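Local coordinates for protein DNA methyltransferase (Nicotiana tabacum, PDB 4ONQ) that probably methylates cytosine C5 in DNA using S-adenosyl-L-methionine, the chain being the catalytic domain of a plant DRM-type methyltransferase, at residues 190-195 with 271-276. The protein carries 5 engineered substitutions. Residues are numbered along the deposited sequence; the frame is centred on the assembly and turned at random.
Sequences KNHTRG and RSWWEQ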
# COMPACT_ATOMS: atom_id res chain seq x y z
N LYS A 190 2.52 -8.04 -12.72
CA LYS A 190 1.31 -8.51 -13.36
C LYS A 190 1.07 -10.00 -13.11
O LYS A 190 2.00 -10.81 -13.22
CB LYS A 190 1.33 -8.23 -14.86
CG LYS A 190 0.10 -8.73 -15.57
CD LYS A 190 0.01 -8.24 -16.98
CE LYS A 190 -1.26 -8.76 -17.63
NZ LYS A 190 -1.53 -8.06 -18.92
N ASN A 191 -0.18 -10.32 -12.80
CA ASN A 191 -0.65 -11.67 -12.48
C ASN A 191 -0.29 -12.10 -11.06
O ASN A 191 -0.47 -13.26 -10.68
CB ASN A 191 -0.18 -12.72 -13.50
CG ASN A 191 -0.84 -12.54 -14.87
OD1 ASN A 191 -1.88 -11.89 -14.99
ND2 ASN A 191 -0.24 -13.12 -15.89
N HIS A 192 0.18 -11.14 -10.27
CA HIS A 192 0.53 -11.37 -8.86
C HIS A 192 -0.60 -12.05 -8.11
O HIS A 192 -0.37 -12.90 -7.26
CB HIS A 192 0.84 -10.05 -8.18
CG HIS A 192 1.34 -10.20 -6.78
ND1 HIS A 192 2.57 -10.74 -6.48
CD2 HIS A 192 0.78 -9.86 -5.59
CE1 HIS A 192 2.74 -10.74 -5.17
NE2 HIS A 192 1.67 -10.22 -4.61
N THR A 193 -1.83 -11.65 -8.41
CA THR A 193 -2.99 -12.16 -7.69
C THR A 193 -3.86 -13.05 -8.57
O THR A 193 -4.93 -13.45 -8.15
CB THR A 193 -3.86 -11.00 -7.10
OG1 THR A 193 -4.41 -10.20 -8.16
CG2 THR A 193 -3.04 -10.12 -6.18
N ARG A 194 -3.40 -13.37 -9.77
CA ARG A 194 -4.22 -14.14 -10.70
C ARG A 194 -4.02 -15.65 -10.51
O ARG A 194 -2.93 -16.11 -10.17
CB ARG A 194 -3.91 -13.73 -12.14
CG ARG A 194 -4.83 -14.35 -13.16
CD ARG A 194 -4.50 -13.94 -14.57
NE ARG A 194 -5.25 -14.74 -15.54
CZ ARG A 194 -5.10 -14.65 -16.86
NH1 ARG A 194 -4.22 -13.81 -17.38
NH2 ARG A 194 -5.84 -15.42 -17.65
N GLY A 195 -5.09 -16.41 -10.73
CA GLY A 195 -5.04 -17.87 -10.67
C GLY A 195 -4.77 -18.47 -9.30
O GLY A 195 -4.65 -17.76 -8.30
N ARG A 271 3.38 -17.04 -1.31
CA ARG A 271 4.21 -18.23 -1.50
C ARG A 271 4.57 -18.41 -2.98
O ARG A 271 5.74 -18.63 -3.32
CB ARG A 271 3.48 -19.47 -0.97
CG ARG A 271 4.19 -20.80 -1.25
CD ARG A 271 5.52 -20.91 -0.51
NE ARG A 271 5.38 -20.78 0.94
CZ ARG A 271 6.39 -20.79 1.80
NH1 ARG A 271 7.64 -20.91 1.37
NH2 ARG A 271 6.16 -20.66 3.10
N SER A 272 3.56 -18.32 -3.84
CA SER A 272 3.79 -18.39 -5.28
C SER A 272 4.80 -17.34 -5.72
O SER A 272 5.73 -17.65 -6.46
CB SER A 272 2.48 -18.23 -6.05
OG SER A 272 1.69 -19.40 -5.96
N TRP A 273 4.62 -16.11 -5.25
CA TRP A 273 5.56 -15.03 -5.56
C TRP A 273 6.98 -15.35 -5.07
O TRP A 273 7.97 -15.02 -5.73
CB TRP A 273 5.09 -13.73 -4.92
CG TRP A 273 6.07 -12.61 -5.09
CD1 TRP A 273 6.20 -11.80 -6.18
CD2 TRP A 273 7.04 -12.17 -4.14
NE1 TRP A 273 7.21 -10.89 -5.97
CE2 TRP A 273 7.74 -11.09 -4.72
CE3 TRP A 273 7.40 -12.58 -2.85
CZ2 TRP A 273 8.77 -10.42 -4.06
CZ3 TRP A 273 8.42 -11.90 -2.19
CH2 TRP A 273 9.09 -10.84 -2.80
N TRP A 274 7.07 -15.95 -3.91
CA TRP A 274 8.32 -16.24 -3.29
C TRP A 274 9.09 -17.20 -4.11
O TRP A 274 10.27 -17.05 -4.31
CB TRP A 274 8.11 -16.76 -1.89
CG TRP A 274 9.33 -16.91 -1.05
CD1 TRP A 274 10.12 -18.02 -0.90
CD2 TRP A 274 9.92 -15.93 -0.19
NE1 TRP A 274 11.11 -17.78 -0.04
CE2 TRP A 274 11.06 -16.56 0.42
CE3 TRP A 274 9.63 -14.64 0.13
CZ2 TRP A 274 11.86 -15.91 1.29
CZ3 TRP A 274 10.45 -13.99 1.00
CH2 TRP A 274 11.54 -14.61 1.58
N GLU A 275 8.43 -18.20 -4.62
CA GLU A 275 9.04 -19.10 -5.54
C GLU A 275 9.36 -18.55 -6.90
O GLU A 275 10.39 -18.82 -7.42
CB GLU A 275 8.20 -20.33 -5.67
CG GLU A 275 8.16 -21.05 -4.37
CD GLU A 275 7.15 -22.15 -4.31
OE1 GLU A 275 6.73 -22.64 -5.36
OE2 GLU A 275 6.83 -22.55 -3.20
N GLN A 276 8.47 -17.77 -7.44
CA GLN A 276 8.59 -17.24 -8.76
C GLN A 276 9.75 -16.30 -8.89
O GLN A 276 10.28 -16.11 -9.94
CB GLN A 276 7.29 -16.61 -9.19
CG GLN A 276 6.28 -17.65 -9.63
CD GLN A 276 4.88 -17.11 -9.87
OE1 GLN A 276 4.71 -15.98 -10.25
NE2 GLN A 276 3.90 -17.93 -9.66
O HOH W 1 1.82 -15.38 -11.24
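H192 and W273 bring the two backbones nearest, their CA atoms 7.0 Å apart. Segment 190-195 is loop, and from N191 to R194 it folds into a type I beta turn closed by the hydrogen bond from R194 N to N191 O; 271-276 is the end of helix 264-276. The side chains meet as an offset edge-to-face aromatic pair: the H192 imidazole turns its edge toward the face of the W273 five-membered ring, with centroids 5.2 Å apart and planes at 74°. H192 CE1 does most of the touching, 3.8 Å from W273 CD1. With CG anti to the backbone N (chi1 -174°), the imidazole reaches over to the helix although its CB sets off to one side. Helix 264-276 follows strand 254-260 in the Rossmann-like core of class I methyltransferases. The H192 side chain comes near the bound sinefungin without touching it, at about 7 Å. The imidazole is fixed by a hydrogen bond from NE2 to I240 O and by stacking with F188, while V245 and E244 of helix 242-249 pack on W273. Away from the rings, a water donates to N191 O (3.2 Å) and to Q276 OE1 (3.1 Å), bridging the turn to the helix end.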